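Local coordinates for DNA gyrase, B subunit, truncated (Myxococcus xanthus, PDB 3CWV), which probably supplies the ATP-binding B-subunit part of a type II topoisomerase that breaks, passes and rejoins double-stranded DNA, at residues 71-74 / 75-79; 102-105 / 106-110; 330-333 / 334-338. All coordinates share one frame; numbering follows the deposited sequence.

Contact 1 of 3, residues 71-74 / 75-79; sequences RTVT and AENLV
With its OG1 set between the backbone N and the carbonyl carbon (chi1 70°), Thr74 directs its hydroxyl toward the first turn of helix 75-82, where it meets the backbone N of Asn77. One residue earlier, Val73 holds CG2 anti to its own N (chi1 68°, measured to CG1), which aims that methyl at Leu78. The hydroxyl does the work of an N-cap: Thr74 OG1 accepts from Asn77 N at 3.0 Å in a fairly straight bond. This NH belongs to the first turn, where no earlier helical carbonyl is available, and the side chain supplies the missing acceptor. The fit is close, since Asn77 CB also lies 3.0 Å from Thr74 OG1, the two side chains running at about a right angle to each other. Thr74 O begins the regular helical pattern by accepting from Leu78 N at 3.2 Å. A hydrophobic staple accompanies the cap, linking the residue before the N-cap to the fourth residue of the helix. Its contact is a single methyl pair, Val73 CG2 against Leu78 CD2 at 3.5 Å, tighter than ordinary van der Waals packing, and the side chains meet at a slant. The polar cap and the apolar staple thus both sit where the loop passes into the helix. The staple lies on the large mixed sheet: Val73 and Leu78 both rest on Val153 of strand 151-159, with Leu78 reaching Val114 and Ile116 of strand 109-118 as well. Arg151 binds Val73 O, while Ala75 touches Trp123 and Val79 touches Val125, both of strand 121-128.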
loop_
_atom_site.group_PDB
_atom_site.type_symbol
_atom_site.label_atom_id
_atom_site.label_comp_id
_atom_site.label_asym_id
_atom_site.label_seq_id
_atom_site.Cartn_x
_atom_site.Cartn_y
_atom_site.Cartn_z
ATOM N N ARG A 71 12.825 1.479 14.169
ATOM C CA ARG A 71 13.968 1.111 15.015
ATOM C C ARG A 71 15.259 1.307 14.237
ATOM O O ARG A 71 16.337 1.097 14.768
ATOM C CB ARG A 71 13.873 -0.349 15.477
ATOM C CG ARG A 71 12.989 -0.594 16.705
ATOM C CD ARG A 71 12.185 -1.880 16.507
ATOM N NE ARG A 71 11.022 -1.585 15.672
ATOM C CZ ARG A 71 10.535 -2.366 14.712
ATOM N NH1 ARG A 71 11.106 -3.528 14.424
ATOM N NH2 ARG A 71 9.474 -1.962 14.024
ATOM N N THR A 72 15.166 1.707 12.968
ATOM C CA THR A 72 16.385 1.783 12.144
ATOM C C THR A 72 16.712 3.130 11.470
ATOM O O THR A 72 17.858 3.364 11.066
ATOM C CB THR A 72 16.395 0.697 11.052
ATOM O OG1 THR A 72 15.213 0.836 10.236
ATOM C CG2 THR A 72 16.452 -0.686 11.683
ATOM N N VAL A 73 15.720 4.010 11.322
ATOM C CA VAL A 73 15.940 5.252 10.565
ATOM C C VAL A 73 17.112 6.066 11.129
ATOM O O VAL A 73 17.325 6.124 12.355
ATOM C CB VAL A 73 14.637 6.129 10.483
ATOM C CG1 VAL A 73 14.256 6.712 11.877
ATOM C CG2 VAL A 73 14.802 7.229 9.409
ATOM N N THR A 74 17.889 6.682 10.248
ATOM C CA THR A 74 18.910 7.638 10.696
ATOM C C THR A 74 18.820 8.978 9.981
ATOM O O THR A 74 18.338 9.072 8.851
ATOM C CB THR A 74 20.331 7.109 10.444
ATOM O OG1 THR A 74 20.568 7.102 9.040
ATOM C CG2 THR A 74 20.482 5.687 10.966
ATOM N N ALA A 75 19.368 10.015 10.604
ATOM C CA ALA A 75 19.425 11.310 9.953
ATOM C C ALA A 75 20.295 11.289 8.697
ATOM O O ALA A 75 19.983 11.973 7.719
ATOM C CB ALA A 75 19.917 12.394 10.933
ATOM N N GLU A 76 21.400 10.536 8.716
ATOM C CA GLU A 76 22.263 10.467 7.532
ATOM C C GLU A 76 21.534 9.855 6.336
ATOM O O GLU A 76 21.690 10.310 5.202
ATOM C CB GLU A 76 23.506 9.622 7.797
ATOM C CG GLU A 76 24.570 9.964 6.784
ATOM C CD GLU A 76 25.491 8.817 6.459
ATOM O OE1 GLU A 76 25.743 7.974 7.362
ATOM O OE2 GLU A 76 25.979 8.787 5.298
ATOM N N ASN A 77 20.776 8.799 6.622
ATOM C CA ASN A 77 19.827 8.156 5.681
ATOM C C ASN A 77 18.911 9.207 5.032
ATOM O O ASN A 77 18.894 9.316 3.808
ATOM C CB ASN A 77 19.086 7.036 6.457
ATOM C CG ASN A 77 17.771 6.522 5.806
ATOM O OD1 ASN A 77 17.395 6.852 4.672
ATOM N ND2 ASN A 77 17.075 5.668 6.571
ATOM N N LEU A 78 18.236 10.021 5.847
ATOM C CA LEU A 78 17.301 11.038 5.332
ATOM C C LEU A 78 17.988 12.107 4.503
ATOM O O LEU A 78 17.482 12.475 3.443
ATOM C CB LEU A 78 16.472 11.687 6.458
ATOM C CG LEU A 78 15.070 11.100 6.684
ATOM C CD1 LEU A 78 14.152 11.410 5.438
ATOM C CD2 LEU A 78 15.134 9.597 6.912
ATOM N N VAL A 79 19.142 12.607 4.965
ATOM C CA VAL A 79 19.860 13.629 4.186
ATOM C C VAL A 79 20.243 13.085 2.801
ATOM O O VAL A 79 20.053 13.776 1.787
ATOM C CB VAL A 79 21.081 14.196 4.909
ATOM C CG1 VAL A 79 21.894 15.122 3.964
ATOM C CG2 VAL A 79 20.629 14.993 6.166
#

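Contact 2 of 3, residues 102-105 / 106-110; sequences LVVS and LALSS
Leu106 O is gripped twice by Ser109, through OG at 2.6 Å and through the backbone N at 3.2 Å. The serine hydroxyl can turn back to this carbonyl because OG sits between its own N and carbonyl carbon (chi1 63°). The last helical bonds come just before it: Ala107 N donates to Val103 O at 2.7 Å and Leu108 N to Val104 O at 3.0 Å. This is the C-terminal end of helix 102-107, where Leu108 leaves helical geometry and the chain passes at once into strand 109-118 of the mixed sheet. On the helix flanks, leucines and valines meet four residues apart. Leu106 CG lies 3.5 Å from Leu102 O and CD1 of the same leucine 4.0 Å from Leu102 CG, and the side chain also touches Val155 of strand 151-159. An alanine here would lack CG and both methyls, and is likely to take from Leu102 its apolar partner one turn on and open a gap toward Val155. Val104 and Leu108 point the same way, side by side, with Val104 CG1 3.7 Å from Leu108 CD1, and both reach Val15 of helix 11-17. The buried Ser105 OG is satisfied by Leu34 O of helix 28-47.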
loop_
_atom_site.group_PDB
_atom_site.type_symbol
_atom_site.label_atom_id
_atom_site.label_comp_id
_atom_site.label_asym_id
_atom_site.label_seq_id
_atom_site.Cartn_x
_atom_site.Cartn_y
_atom_site.Cartn_z
ATOM N N LEU A 102 10.117 9.110 -2.581
ATOM C CA LEU A 102 10.270 10.228 -1.647
ATOM C C LEU A 102 10.868 11.524 -2.219
ATOM O O LEU A 102 10.376 12.626 -1.915
ATOM C CB LEU A 102 11.076 9.791 -0.379
ATOM C CG LEU A 102 11.436 10.867 0.641
ATOM C CD1 LEU A 102 10.177 11.497 1.265
ATOM C CD2 LEU A 102 12.403 10.263 1.730
ATOM N N VAL A 103 11.953 11.423 -2.988
ATOM C CA VAL A 103 12.620 12.613 -3.473
ATOM C C VAL A 103 11.696 13.419 -4.412
ATOM O O VAL A 103 11.855 14.614 -4.524
ATOM C CB VAL A 103 13.938 12.312 -4.209
ATOM C CG1 VAL A 103 13.718 11.603 -5.560
ATOM C CG2 VAL A 103 14.747 13.642 -4.455
ATOM N N VAL A 104 10.737 12.752 -5.045
ATOM C CA VAL A 104 9.769 13.494 -5.897
ATOM C C VAL A 104 8.871 14.382 -5.043
ATOM O O VAL A 104 8.659 15.533 -5.370
ATOM C CB VAL A 104 8.952 12.544 -6.756
ATOM C CG1 VAL A 104 7.937 13.330 -7.670
ATOM C CG2 VAL A 104 9.889 11.735 -7.615
ATOM N N SER A 105 8.339 13.843 -3.949
ATOM C CA SER A 105 7.486 14.633 -3.066
ATOM C C SER A 105 8.252 15.816 -2.517
ATOM O O SER A 105 7.731 16.927 -2.455
ATOM C CB SER A 105 6.903 13.793 -1.940
ATOM O OG SER A 105 6.125 12.749 -2.481
ATOM N N LEU A 106 9.489 15.578 -2.102
ATOM C CA LEU A 106 10.332 16.661 -1.589
ATOM C C LEU A 106 10.711 17.644 -2.693
ATOM O O LEU A 106 10.596 18.865 -2.499
ATOM C CB LEU A 106 11.634 16.095 -0.986
ATOM C CG LEU A 106 11.468 15.148 0.207
ATOM C CD1 LEU A 106 12.864 14.617 0.657
ATOM C CD2 LEU A 106 10.733 15.813 1.329
ATOM N N ALA A 107 11.154 17.132 -3.848
ATOM C CA ALA A 107 11.540 18.021 -4.962
ATOM C C ALA A 107 10.409 18.972 -5.357
ATOM O O ALA A 107 10.657 20.127 -5.722
ATOM C CB ALA A 107 11.969 17.195 -6.244
ATOM N N LEU A 108 9.180 18.467 -5.333
ATOM C CA LEU A 108 8.017 19.238 -5.813
ATOM C C LEU A 108 7.268 19.998 -4.717
ATOM O O LEU A 108 6.079 20.309 -4.864
ATOM C CB LEU A 108 7.047 18.326 -6.590
ATOM C CG LEU A 108 7.705 17.654 -7.820
ATOM C CD1 LEU A 108 6.733 16.748 -8.560
ATOM C CD2 LEU A 108 8.387 18.676 -8.780
ATOM N N SER A 109 7.961 20.253 -3.604
ATOM C CA SER A 109 7.443 21.099 -2.539
ATOM C C SER A 109 8.084 22.497 -2.653
ATOM O O SER A 109 9.169 22.629 -3.197
ATOM C CB SER A 109 7.723 20.467 -1.150
ATOM O OG SER A 109 9.140 20.380 -0.930
ATOM N N SER A 110 7.387 23.547 -2.196
ATOM C CA SER A 110 8.028 24.867 -2.080
ATOM C C SER A 110 8.822 24.908 -0.781
ATOM O O SER A 110 9.798 25.630 -0.667
ATOM C CB SER A 110 6.999 26.005 -2.072
ATOM O OG SER A 110 6.024 25.810 -1.085
#

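Contact 3 of 3, residues 330-333 / 334-338; sequences EAIR and KQLQP
The Arg333 guanidinium has the backbone N of Lys334 over one face, while the Glu330 carboxylate and the Gln337 amide both come to its edge. These are i to i+3 and i to i+4 side-chain bonds along helix 328-345, in a region probably equivalent to the S5-like transducer of gyrase B. Arg333 grips Glu330 side-on with two nitrogens: NE donates to Glu330 OE1 at 2.8 Å, almost in the guanidinium plane, and NH1 to Glu330 OE2 at 3.0 Å, using that oxygen's syn lone pair. A bend in the arginine chain (chi3 55°) turns the group back along the helix to reach this partner. Its remaining nitrogen, NH2, makes a weak bond to Gln337 OE1 at 3.2 Å, the amide turned 62° from the guanidinium plane. The two-nitrogen grip on Glu330 probably does most to fix the group's rotation, the weak bond to Gln337 adding less. Another face of the helix is apolar: Ile332 CG2 lies 3.7 Å from Leu336 CD1, the two side chains alongside each other, both packing on Val272 of helix 267-284. Leu336 also meets Phe230 and Phe232 of strand 228-234. At Pro338, whose N carries no hydrogen, the helix kinks. The extended Lys334 chain slants past the carboxylate, so that CE lies 3.0 Å from Glu330 OE2 while NZ stays 4.1 Å from that oxygen.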
loop_
_atom_site.group_PDB
_atom_site.type_symbol
_atom_site.label_atom_id
_atom_site.label_comp_id
_atom_site.label_asym_id
_atom_site.label_seq_id
_atom_site.Cartn_x
_atom_site.Cartn_y
_atom_site.Cartn_z
ATOM N N GLU A 330 1.356 -20.540 -11.125
ATOM C CA GLU A 330 1.334 -21.974 -10.845
ATOM C C GLU A 330 1.675 -22.287 -9.402
ATOM O O GLU A 330 1.090 -23.193 -8.831
ATOM C CB GLU A 330 2.244 -22.754 -11.790
ATOM C CG GLU A 330 1.482 -23.387 -12.935
ATOM C CD GLU A 330 0.348 -24.282 -12.444
ATOM O OE1 GLU A 330 -0.807 -24.035 -12.842
ATOM O OE2 GLU A 330 0.612 -25.214 -11.652
ATOM N N ALA A 331 2.618 -21.547 -8.822
ATOM C CA ALA A 331 2.961 -21.695 -7.391
ATOM C C ALA A 331 1.774 -21.458 -6.469
ATOM O O ALA A 331 1.602 -22.190 -5.489
ATOM C CB ALA A 331 4.072 -20.767 -7.008
ATOM N N ILE A 332 0.991 -20.415 -6.766
ATOM C CA ILE A 332 -0.240 -20.091 -6.025
ATOM C C ILE A 332 -1.308 -21.155 -6.254
ATOM O O ILE A 332 -1.920 -21.621 -5.291
ATOM C CB ILE A 332 -0.813 -18.724 -6.451
ATOM C CG1 ILE A 332 0.137 -17.586 -6.042
ATOM C CG2 ILE A 332 -2.222 -18.478 -5.867
ATOM C CD1 ILE A 332 -0.330 -16.245 -6.554
ATOM N N ARG A 333 -1.522 -21.539 -7.516
ATOM C CA ARG A 333 -2.524 -22.548 -7.838
ATOM C C ARG A 333 -2.240 -23.867 -7.136
ATOM O O ARG A 333 -3.151 -24.453 -6.551
ATOM C CB ARG A 333 -2.690 -22.772 -9.346
ATOM C CG ARG A 333 -3.969 -23.585 -9.690
ATOM C CD ARG A 333 -3.878 -24.312 -11.034
ATOM N NE ARG A 333 -2.701 -25.173 -11.077
ATOM C CZ ARG A 333 -2.582 -26.333 -10.431
ATOM N NH1 ARG A 333 -1.457 -27.023 -10.522
ATOM N NH2 ARG A 333 -3.577 -26.804 -9.684
ATOM N N LYS A 334 -0.979 -24.302 -7.153
ATOM C CA LYS A 334 -0.577 -25.530 -6.475
ATOM C C LYS A 334 -0.750 -25.465 -4.970
ATOM O O LYS A 334 -1.157 -26.451 -4.349
ATOM C CB LYS A 334 0.873 -25.906 -6.806
ATOM C CG LYS A 334 1.029 -26.516 -8.180
ATOM C CD LYS A 334 2.483 -26.532 -8.641
ATOM C CE LYS A 334 2.570 -26.955 -10.104
ATOM N NZ LYS A 334 3.976 -27.222 -10.486
ATOM N N GLN A 335 -0.426 -24.321 -4.378
ATOM C CA GLN A 335 -0.621 -24.132 -2.950
ATOM C C GLN A 335 -2.106 -24.131 -2.585
ATOM O O GLN A 335 -2.504 -24.734 -1.585
ATOM C CB GLN A 335 -0.001 -22.804 -2.492
ATOM C CG GLN A 335 -0.120 -22.519 -0.986
ATOM C CD GLN A 335 0.952 -23.212 -0.175
ATOM O OE1 GLN A 335 1.857 -23.833 -0.732
ATOM N NE2 GLN A 335 0.872 -23.088 1.146
ATOM N N LEU A 336 -2.920 -23.437 -3.369
ATOM C CA LEU A 336 -4.281 -23.154 -2.922
ATOM C C LEU A 336 -5.326 -24.174 -3.348
ATOM O O LEU A 336 -6.330 -24.350 -2.655
ATOM C CB LEU A 336 -4.729 -21.771 -3.370
ATOM C CG LEU A 336 -3.912 -20.595 -2.837
ATOM C CD1 LEU A 336 -4.636 -19.329 -3.223
ATOM C CD2 LEU A 336 -3.750 -20.685 -1.316
ATOM N N GLN A 337 -5.114 -24.828 -4.490
ATOM C CA GLN A 337 -6.137 -25.753 -5.000
ATOM C C GLN A 337 -6.528 -26.867 -4.019
ATOM O O GLN A 337 -7.714 -27.073 -3.798
ATOM C CB GLN A 337 -5.785 -26.311 -6.378
ATOM C CG GLN A 337 -6.963 -26.991 -7.053
ATOM C CD GLN A 337 -6.776 -27.147 -8.532
ATOM O OE1 GLN A 337 -6.720 -26.162 -9.265
ATOM N NE2 GLN A 337 -6.686 -28.388 -8.991
ATOM N N PRO A 338 -5.546 -27.563 -3.410
ATOM C CA PRO A 338 -5.891 -28.592 -2.411
ATOM C C PRO A 338 -6.477 -28.032 -1.103
ATOM O O PRO A 338 -7.297 -28.699 -0.462
ATOM C CB PRO A 338 -4.562 -29.300 -2.132
ATOM C CG PRO A 338 -3.495 -28.429 -2.675
ATOM C CD PRO A 338 -4.099 -27.501 -3.675
#

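In the fold
Followed from the N terminus, the three contacts come in series, none nested in or crossing another. Contact 1 turns the chain from the loop after strand 64-70 into helix 75-82; contact 2 takes it out of helix 102-107, the next helix, into strand 109-118. These two touch through Leu78 CD1 and Leu102 CD2, 4.3 Å apart, so the start of one helix packs against the other over the eight-stranded sheet. Contact 3 comes far later, inside helix 328-345 beside the second, five-stranded sheet. Its centre lies about 42 Å from that of contact 2, on the opposite side of the chain's centre, and it touches neither earlier contact.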